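Local coordinates for protein probable porin (Pseudomonas aeruginosa, PDB 4FSO) that probably acts as a porin, forming a beta-barrel channel of the OprD family through which small solutes would cross the outer membrane, at residues Met122-Pro127 and Thr139-Ala144; Gln173-His178 and Pro289-Ser294; Leu215-Arg220 and Ala251-Lys256. All blocks are in the same frame, centred on the assembly; numbering follows the deposited sequence.

How the contacts relate
Contacts 1 and 2 lie buried inside the barrel, whereas contact 3 sits at the surface, where strand-connecting loops meet. Contact 1 is a single antiparallel residue pair, with one good and one weak bond, flanked by apolar side chains; contact 2 joins two loop segments through backbone bonds, a His-Tyr stack and a water; contact 3 relies on main-chain and amide bonds around a turn, plus a water. Contacts 1 and 2 touch directly: Phe141 packs against Ile175 and Asp292, and Thr139 OG1 probably bonds to Gly293 O. Contact 2 also meets contact 3, with Leu177 packing on Ala254 and Tyr219, which in turn reaches Leu291. Contacts 1 and 3 do not touch; contact 2 bridges them.

Contact 1 of 3, residues Met122-Pro127 and Thr139-Ala144; sequences MLPDMP and TLFHGA
Two backbone bonds pair Met122 with Phe141 as an antiparallel hydrogen-bonded pair. Phe141 N donates to Met122 O at 2.8 Å, nearly straight at 158° and in the carbonyl plane. The return bond, Met122 N to Phe141 O, is equally short but weak, because its N-H points well off the acceptor. This is the one bridged pair; Leu123 and Pro124 still touch 139-144 through side chains, and from Asp125 on there is no contact with it.

The apolar contacts flank that pair. Phe141 projects from the same face of the sheet as Met122, and Pro124 crosses its side chain at about a right angle, with Pro124 CD 3.6 Å from Phe141 CD2. Separately, Leu123 CD2 meets Leu140 CD1 at 3.8 Å, the two leucines crossing obliquely. Met122 bends at its last torsion (chi3 63°), and its SD lies 4.0 Å from Gly143 O, alongside the corner where the chain turns.

The pairing lies between strands 115-119 and 144-148, consistent with the inward-folded loop of OprD-family porins. Strand 140-142 is bonded on its other side to strand 154-165, whose Leu161 and Tyr164 touch Phe141, while Leu129 of strand 129-131 packs against both Pro124 and Phe141.

Contact 2 of 3, residues Gln173-His178 and Pro289-Ser294; sequences QDIRLH and PYLDGS
His178 and Tyr290 lie side by side and point the same way, their rings forming an offset stack with centroids 4.5 Å apart and planes 13° from parallel. His178 reaches this position with CG anti to the backbone N (chi1 178°); Tyr290 takes the crowded rotamer, CG between N and the carbonyl carbon (chi1 51°). His178 CB also sits over the tyrosine face as a CH-pi contact.

Next to the stack, His178 N gives a straight bond to Tyr290 O at 2.7 Å, and Asp292 N bonds to Arg176 O at 2.9 Å from above the carbonyl plane. A water extends this ladder, donating to His178 O and accepting from Tyr290 N at 3.1 Å. Aliphatic branches pack alongside, Ile175 CG2 on Leu291 CD2 at 4.0 Å and Leu177 CD1 on Pro289 CB. Leu291 to Ser294 forms a type II turn, with Ser294 OG bonded to Leu291 O.

Polar ends find partners beyond both segments: Arg176 in a salt bridge to Asp187, Tyr290 OH hydrogen-bonded to Asp306. Main-chain bonds, stacking and a water thus hold segments far apart in sequence, a union that would depend little on charge; Arg176 and Asp292 do not pair.

Contact 3 of 3, residues Leu215-Arg220 and Ala251-Lys256; sequences LRNVYR and AARAGK
Residues 215-218 make a tight type II turn with Asn217 third at positive phi, Leu215 O accepting from both Val218 N and Tyr219 N, and the irregular loop 251-256, with a cis peptide bond before Gly255, curls against it.

Asn217 does most of the holding, through its main chain and side chain. Its carbonyl O accepts from Arg253 N at 2.8 Å, in the carbonyl plane. Its amide, with CG beside the backbone N (chi1 -75°), turns OD1 toward the start of the loop, where Ala251 N donates to it at 2.7 Å. That bond is straight at the hydrogen, 167°, but the donor stands above the amide plane. Asn217 therefore clasps the loop at two main-chain N-H groups two residues apart.

Arg253 bends at chi3 and lays one guanidinium face over Asn217 CB, with NH2 3.3 Å from that carbon. The amide and guanidinium planes are 49° apart, and Asn217 ND2 and Arg253 NH2, both donors, do not bond; Arg253 NH1 has a weak hydrogen bond to Thr189 O. Val218 CG1 touches Ala254 CB at 4.2 Å, an apolar contact. A water links the two backbones: it donates to Val218 O at 2.6 Å and to Gly255 O, and accepts from Ala254 N at 2.9 Å.

The turn joins strands 206-215 and 219-231, and the loop joins 236-248 to 258-270, so two neighbouring connections at the same end of the barrel wall, one hairpin apart, lean together. Arg220 forms a salt bridge with Glu247 on strand 236-248, and Leu177 of segment 173-178 packs on Tyr219 and Ala254.

Contact 1 of 3, residues Met122-Pro127 and Thr139-Ala144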
loop_
_atom_site.group_PDB
_atom_site.type_symbol
_atom_site.label_atom_id
_atom_site.label_comp_id
_atom_site.label_asym_id
_atom_site.label_seq_id
_atom_site.Cartn_x
_atom_site.Cartn_y
_atom_site.Cartn_z
ATOM N N MET A 122 -14.511 0.808 5.404
ATOM C CA MET A 122 -13.173 1.271 5.749
ATOM C C MET A 122 -12.100 1.042 4.668
ATOM O O MET A 122 -12.038 -0.029 4.035
ATOM C CB MET A 122 -12.720 0.580 7.039
ATOM C CG MET A 122 -13.198 1.222 8.305
ATOM S SD MET A 122 -12.640 0.261 9.710
ATOM C CE MET A 122 -10.869 0.441 9.506
ATOM N N LEU A 123 -11.251 2.056 4.492
ATOM C CA LEU A 123 -10.000 1.922 3.748
ATOM C C LEU A 123 -8.783 1.937 4.688
ATOM O O LEU A 123 -8.226 2.999 4.975
ATOM C CB LEU A 123 -9.867 3.050 2.722
ATOM C CG LEU A 123 -10.996 3.232 1.703
ATOM C CD1 LEU A 123 -10.616 4.233 0.597
ATOM C CD2 LEU A 123 -11.321 1.906 1.119
ATOM N N PRO A 124 -8.365 0.758 5.176
ATOM C CA PRO A 124 -7.225 0.747 6.100
ATOM C C PRO A 124 -5.916 1.110 5.397
ATOM O O PRO A 124 -5.700 0.693 4.267
ATOM C CB PRO A 124 -7.185 -0.706 6.594
ATOM C CG PRO A 124 -8.515 -1.308 6.186
ATOM C CD PRO A 124 -8.899 -0.593 4.940
ATOM N N ASP A 125 -5.076 1.899 6.056
ATOM C CA ASP A 125 -3.743 2.184 5.556
ATOM C C ASP A 125 -2.732 2.097 6.693
ATOM O O ASP A 125 -2.590 3.029 7.475
ATOM C CB ASP A 125 -3.688 3.562 4.913
ATOM C CG ASP A 125 -2.608 3.662 3.865
ATOM O OD1 ASP A 125 -2.308 2.629 3.224
ATOM O OD2 ASP A 125 -2.068 4.769 3.674
ATOM N N MET A 126 -2.029 0.972 6.777
ATOM C CA MET A 126 -1.149 0.684 7.917
ATOM C C MET A 126 -0.204 -0.483 7.568
ATOM O O MET A 126 -0.498 -1.243 6.658
ATOM C CB MET A 126 -2.005 0.353 9.150
ATOM C CG MET A 126 -3.123 -0.668 8.891
ATOM S SD MET A 126 -3.552 -1.599 10.360
ATOM C CE MET A 126 -1.893 -2.139 10.914
ATOM N N PRO A 127 0.925 -0.634 8.288
ATOM C CA PRO A 127 1.928 -1.663 7.939
ATOM C C PRO A 127 1.414 -3.098 7.728
ATOM O O PRO A 127 1.925 -3.785 6.845
ATOM C CB PRO A 127 2.906 -1.601 9.125
ATOM C CG PRO A 127 2.861 -0.156 9.509
ATOM C CD PRO A 127 1.383 0.178 9.428
ATOM N N THR A 139 -10.144 -1.432 -2.571
ATOM C CA THR A 139 -10.772 -2.502 -1.820
ATOM C C THR A 139 -11.544 -1.857 -0.689
ATOM O O THR A 139 -11.261 -0.731 -0.298
ATOM C CB THR A 139 -9.733 -3.443 -1.210
ATOM O OG1 THR A 139 -8.561 -3.464 -2.039
ATOM C CG2 THR A 139 -10.310 -4.840 -1.077
ATOM N N LEU A 140 -12.508 -2.573 -0.147
ATOM C CA LEU A 140 -13.343 -2.002 0.878
ATOM C C LEU A 140 -13.413 -2.980 2.030
ATOM O O LEU A 140 -13.936 -4.074 1.868
ATOM C CB LEU A 140 -14.742 -1.770 0.314
ATOM C CG LEU A 140 -15.566 -0.760 1.105
ATOM C CD1 LEU A 140 -14.922 0.602 0.984
ATOM C CD2 LEU A 140 -16.991 -0.713 0.625
ATOM N N PHE A 141 -12.894 -2.608 3.191
ATOM C CA PHE A 141 -12.986 -3.520 4.327
ATOM C C PHE A 141 -14.082 -3.102 5.265
ATOM O O PHE A 141 -14.527 -1.956 5.244
ATOM C CB PHE A 141 -11.643 -3.671 5.039
ATOM C CG PHE A 141 -10.600 -4.314 4.181
ATOM C CD1 PHE A 141 -10.356 -5.672 4.268
ATOM C CD2 PHE A 141 -9.899 -3.567 3.243
ATOM C CE1 PHE A 141 -9.403 -6.279 3.456
ATOM C CE2 PHE A 141 -8.931 -4.165 2.430
ATOM C CZ PHE A 141 -8.686 -5.524 2.534
ATOM N N HIS A 142 -14.553 -4.052 6.057
ATOM C CA HIS A 142 -15.603 -3.772 7.023
ATOM C C HIS A 142 -15.197 -4.168 8.421
ATOM O O HIS A 142 -14.607 -5.225 8.638
ATOM C CB HIS A 142 -16.920 -4.413 6.604
ATOM C CG HIS A 142 -17.654 -3.608 5.578
ATOM N ND1 HIS A 142 -17.154 -3.386 4.310
ATOM C CD2 HIS A 142 -18.820 -2.925 5.649
ATOM C CE1 HIS A 142 -17.996 -2.622 3.637
ATOM N NE2 HIS A 142 -19.017 -2.330 4.424
ATOM N N GLY A 143 -15.485 -3.295 9.373
ATOM C CA GLY A 143 -15.087 -3.558 10.733
ATOM C C GLY A 143 -14.987 -2.340 11.615
ATOM O O GLY A 143 -15.767 -1.414 11.505
ATOM N N ALA A 144 -14.008 -2.359 12.505
ATOM C CA ALA A 144 -13.969 -1.414 13.607
ATOM C C ALA A 144 -12.552 -0.897 13.781
ATOM O O ALA A 144 -11.566 -1.647 13.658
ATOM C CB ALA A 144 -14.444 -2.092 14.894
#

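Contact 2 of 3, residues Gln173-His178 and Pro289-Ser294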
loop_
_atom_site.group_PDB
_atom_site.type_symbol
_atom_site.label_atom_id
_atom_site.label_comp_id
_atom_site.label_asym_id
_atom_site.label_seq_id
_atom_site.Cartn_x
_atom_site.Cartn_y
_atom_site.Cartn_z
ATOM N N GLN A 173 -17.285 -10.177 0.507
ATOM C CA GLN A 173 -16.987 -11.517 1.005
ATOM C C GLN A 173 -16.016 -11.565 2.186
ATOM O O GLN A 173 -15.761 -10.563 2.856
ATOM C CB GLN A 173 -16.418 -12.355 -0.136
ATOM C CG GLN A 173 -15.301 -11.649 -0.883
ATOM C CD GLN A 173 -14.685 -12.514 -1.965
ATOM O OE1 GLN A 173 -15.360 -13.361 -2.560
ATOM N NE2 GLN A 173 -13.389 -12.312 -2.223
ATOM N N ASP A 174 -15.470 -12.754 2.416
ATOM C CA ASP A 174 -14.564 -12.988 3.534
ATOM C C ASP A 174 -13.081 -12.801 3.222
ATOM O O ASP A 174 -12.619 -13.130 2.127
ATOM C CB ASP A 174 -14.782 -14.372 4.110
ATOM C CG ASP A 174 -14.699 -14.366 5.596
ATOM O OD1 ASP A 174 -13.846 -13.602 6.120
ATOM O OD2 ASP A 174 -15.496 -15.092 6.229
ATOM N N ILE A 175 -12.343 -12.302 4.213
ATOM C CA ILE A 175 -10.969 -11.839 4.017
ATOM C C ILE A 175 -9.988 -12.954 3.642
ATOM O O ILE A 175 -10.044 -14.064 4.158
ATOM C CB ILE A 175 -10.495 -11.086 5.243
ATOM C CG1 ILE A 175 -11.554 -10.053 5.638
ATOM C CG2 ILE A 175 -9.130 -10.466 5.005
ATOM C CD1 ILE A 175 -11.008 -8.842 6.410
ATOM N N ARG A 176 -9.096 -12.638 2.720
ATOM C CA ARG A 176 -8.321 -13.638 2.019
ATOM C C ARG A 176 -6.856 -13.370 2.101
ATOM O O ARG A 176 -6.398 -12.227 2.146
ATOM C CB ARG A 176 -8.676 -13.633 0.536
ATOM C CG ARG A 176 -9.763 -14.570 0.161
ATOM C CD ARG A 176 -10.405 -14.152 -1.135
ATOM N NE ARG A 176 -11.371 -15.160 -1.562
ATOM C CZ ARG A 176 -12.551 -15.375 -0.977
ATOM N NH1 ARG A 176 -12.934 -14.653 0.080
ATOM N NH2 ARG A 176 -13.353 -16.322 -1.452
ATOM N N LEU A 177 -6.127 -14.469 2.081
ATOM C CA LEU A 177 -4.701 -14.453 1.986
ATOM C C LEU A 177 -4.360 -14.162 0.537
ATOM O O LEU A 177 -4.936 -14.750 -0.383
ATOM C CB LEU A 177 -4.180 -15.824 2.373
ATOM C CG LEU A 177 -2.669 -15.950 2.335
ATOM C CD1 LEU A 177 -2.046 -15.131 3.444
ATOM C CD2 LEU A 177 -2.330 -17.398 2.466
ATOM N N HIS A 178 -3.428 -13.243 0.326
ATOM C CA HIS A 178 -2.969 -12.975 -1.020
ATOM C C HIS A 178 -2.269 -14.231 -1.525
ATOM O O HIS A 178 -1.530 -14.898 -0.784
ATOM C CB HIS A 178 -2.013 -11.793 -1.043
ATOM C CG HIS A 178 -1.473 -11.498 -2.412
ATOM N ND1 HIS A 178 -0.230 -11.924 -2.828
ATOM C CD2 HIS A 178 -2.026 -10.846 -3.459
ATOM C CE1 HIS A 178 -0.036 -11.531 -4.076
ATOM N NE2 HIS A 178 -1.105 -10.877 -4.481
ATOM N N PRO A 289 3.440 -13.309 4.052
ATOM C CA PRO A 289 1.996 -13.311 3.794
ATOM C C PRO A 289 1.376 -11.904 3.889
ATOM O O PRO A 289 1.859 -11.052 4.615
ATOM C CB PRO A 289 1.457 -14.221 4.910
ATOM C CG PRO A 289 2.415 -14.012 6.046
ATOM C CD PRO A 289 3.778 -13.824 5.395
ATOM N N TYR A 290 0.311 -11.666 3.144
ATOM C CA TYR A 290 -0.468 -10.458 3.326
ATOM C C TYR A 290 -1.846 -10.629 2.728
ATOM O O TYR A 290 -2.117 -11.646 2.084
ATOM C CB TYR A 290 0.220 -9.236 2.737
ATOM C CG TYR A 290 0.690 -9.354 1.301
ATOM C CD1 TYR A 290 1.879 -10.005 0.997
ATOM C CD2 TYR A 290 -0.020 -8.754 0.253
ATOM C CE1 TYR A 290 2.345 -10.082 -0.297
ATOM C CE2 TYR A 290 0.438 -8.831 -1.068
ATOM C CZ TYR A 290 1.630 -9.497 -1.330
ATOM O OH TYR A 290 2.132 -9.592 -2.607
ATOM N N LEU A 291 -2.710 -9.639 2.954
ATOM C CA LEU A 291 -4.117 -9.722 2.535
ATOM C C LEU A 291 -4.342 -9.423 1.046
ATOM O O LEU A 291 -3.740 -8.501 0.469
ATOM C CB LEU A 291 -4.979 -8.769 3.365
ATOM C CG LEU A 291 -4.920 -9.057 4.855
ATOM C CD1 LEU A 291 -5.918 -8.171 5.591
ATOM C CD2 LEU A 291 -5.147 -10.561 5.112
ATOM N N ASP A 292 -5.201 -10.226 0.427
ATOM C CA ASP A 292 -5.718 -9.900 -0.886
ATOM C C ASP A 292 -6.397 -8.524 -0.786
ATOM O O ASP A 292 -7.188 -8.277 0.131
ATOM C CB ASP A 292 -6.719 -10.965 -1.311
ATOM C CG ASP A 292 -6.841 -11.080 -2.804
ATOM O OD1 ASP A 292 -6.347 -10.190 -3.508
ATOM O OD2 ASP A 292 -7.427 -12.070 -3.281
ATOM N N GLY A 293 -6.076 -7.631 -1.717
ATOM C CA GLY A 293 -6.566 -6.270 -1.657
ATOM C C GLY A 293 -5.612 -5.343 -0.931
ATOM O O GLY A 293 -5.956 -4.216 -0.587
ATOM N N SER A 294 -4.405 -5.831 -0.682
ATOM C CA SER A 294 -3.370 -5.003 -0.091
ATOM C C SER A 294 -2.068 -5.127 -0.866
ATOM O O SER A 294 -1.953 -5.925 -1.798
ATOM C CB SER A 294 -3.132 -5.372 1.380
ATOM O OG SER A 294 -2.391 -6.571 1.504
HETATM O O HOH W 1 0.255 -13.594 0.700
#

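Contact 3 of 3, residues Leu215-Arg220 and Ala251-Lys256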
loop_
_atom_site.group_PDB
_atom_site.type_symbol
_atom_site.label_atom_id
_atom_site.label_comp_id
_atom_site.label_asym_id
_atom_site.label_seq_id
_atom_site.Cartn_x
_atom_site.Cartn_y
_atom_site.Cartn_z
ATOM N N LEU A 215 -4.465 -12.666 10.245
ATOM C CA LEU A 215 -5.696 -13.279 9.766
ATOM C C LEU A 215 -5.925 -14.525 10.617
ATOM O O LEU A 215 -5.104 -15.449 10.578
ATOM C CB LEU A 215 -5.539 -13.648 8.281
ATOM C CG LEU A 215 -6.749 -14.145 7.490
ATOM C CD1 LEU A 215 -7.986 -13.228 7.615
ATOM C CD2 LEU A 215 -6.348 -14.306 6.026
ATOM N N ARG A 216 -7.007 -14.532 11.406
ATOM C CA ARG A 216 -7.318 -15.636 12.315
ATOM C C ARG A 216 -7.456 -16.964 11.557
ATOM O O ARG A 216 -8.230 -17.059 10.605
ATOM C CB ARG A 216 -8.589 -15.329 13.127
ATOM C CG ARG A 216 -8.983 -16.358 14.218
ATOM N N ASN A 217 -6.686 -17.966 11.986
ATOM C CA ASN A 217 -6.610 -19.298 11.354
ATOM C C ASN A 217 -5.817 -19.380 10.066
ATOM O O ASN A 217 -5.920 -20.345 9.317
ATOM C CB ASN A 217 -7.976 -19.976 11.208
ATOM C CG ASN A 217 -8.481 -20.518 12.532
ATOM O OD1 ASN A 217 -7.702 -21.017 13.354
ATOM N ND2 ASN A 217 -9.777 -20.394 12.760
ATOM N N VAL A 218 -5.002 -18.369 9.820
ATOM C CA VAL A 218 -4.107 -18.408 8.695
ATOM C C VAL A 218 -2.730 -18.080 9.228
ATOM O O VAL A 218 -1.806 -18.897 9.142
ATOM C CB VAL A 218 -4.529 -17.388 7.637
ATOM C CG1 VAL A 218 -3.533 -17.356 6.435
ATOM C CG2 VAL A 218 -5.956 -17.682 7.193
ATOM N N TYR A 219 -2.603 -16.888 9.801
ATOM C CA TYR A 219 -1.284 -16.357 10.125
ATOM C C TYR A 219 -1.312 -15.266 11.157
ATOM O O TYR A 219 -2.284 -14.501 11.275
ATOM C CB TYR A 219 -0.527 -15.865 8.858
ATOM C CG TYR A 219 -0.907 -14.479 8.291
ATOM C CD1 TYR A 219 -0.344 -13.311 8.798
ATOM C CD2 TYR A 219 -1.788 -14.357 7.212
ATOM C CE1 TYR A 219 -0.670 -12.072 8.275
ATOM C CE2 TYR A 219 -2.116 -13.107 6.661
ATOM C CZ TYR A 219 -1.558 -11.967 7.195
ATOM O OH TYR A 219 -1.901 -10.729 6.670
ATOM N N ARG A 220 -0.218 -15.211 11.902
ATOM C CA ARG A 220 0.077 -14.079 12.759
ATOM C C ARG A 220 1.345 -13.377 12.247
ATOM O O ARG A 220 2.241 -13.998 11.661
ATOM C CB ARG A 220 0.185 -14.501 14.236
ATOM C CG ARG A 220 1.045 -15.727 14.513
ATOM C CD ARG A 220 1.070 -16.093 16.022
ATOM N NE ARG A 220 -0.096 -16.874 16.466
ATOM C CZ ARG A 220 -0.048 -18.132 16.910
ATOM N NH1 ARG A 220 1.112 -18.775 16.984
ATOM N NH2 ARG A 220 -1.164 -18.750 17.285
ATOM N N ALA A 251 -5.767 -22.800 13.026
ATOM C CA ALA A 251 -5.970 -23.964 12.148
ATOM C C ALA A 251 -4.960 -24.080 11.008
ATOM O O ALA A 251 -4.857 -25.141 10.385
ATOM C CB ALA A 251 -7.396 -23.984 11.580
ATOM N N ALA A 252 -4.236 -22.987 10.744
ATOM C CA ALA A 252 -3.212 -22.926 9.702
ATOM C C ALA A 252 -3.823 -23.315 8.377
ATOM O O ALA A 252 -3.454 -24.320 7.767
ATOM C CB ALA A 252 -2.011 -23.824 10.033
ATOM N N ARG A 253 -4.778 -22.508 7.943
ATOM C CA ARG A 253 -5.598 -22.853 6.803
ATOM C C ARG A 253 -4.827 -22.736 5.492
ATOM O O ARG A 253 -5.391 -22.976 4.426
ATOM C CB ARG A 253 -6.841 -21.960 6.800
ATOM C CG ARG A 253 -8.094 -22.588 6.233
ATOM C CD ARG A 253 -9.312 -21.741 6.567
ATOM N NE ARG A 253 -9.695 -21.891 7.966
ATOM C CZ ARG A 253 -10.422 -21.015 8.654
ATOM N NH1 ARG A 253 -10.849 -19.888 8.089
ATOM N NH2 ARG A 253 -10.715 -21.267 9.923
ATOM N N ALA A 254 -3.538 -22.391 5.559
ATOM C CA ALA A 254 -2.765 -22.155 4.325
ATOM C C ALA A 254 -1.473 -22.917 3.942
ATOM O O ALA A 254 -0.951 -22.623 2.872
ATOM C CB ALA A 254 -2.548 -20.651 4.112
ATOM N N GLY A 255 -0.891 -23.826 4.728
ATOM C CA GLY A 255 -1.062 -24.016 6.151
ATOM C C GLY A 255 0.203 -23.527 6.839
ATOM O O GLY A 255 0.179 -22.472 7.467
ATOM N N LYS A 256 1.307 -24.262 6.690
ATOM C CA LYS A 256 2.614 -23.858 7.258
ATOM C C LYS A 256 3.223 -22.584 6.674
ATOM O O LYS A 256 3.504 -22.503 5.479
ATOM C CB LYS A 256 3.644 -24.986 7.124
ATOM C CG LYS A 256 4.975 -24.680 7.776
HETATM O O HOH W 2 -2.020 -20.894 7.529
#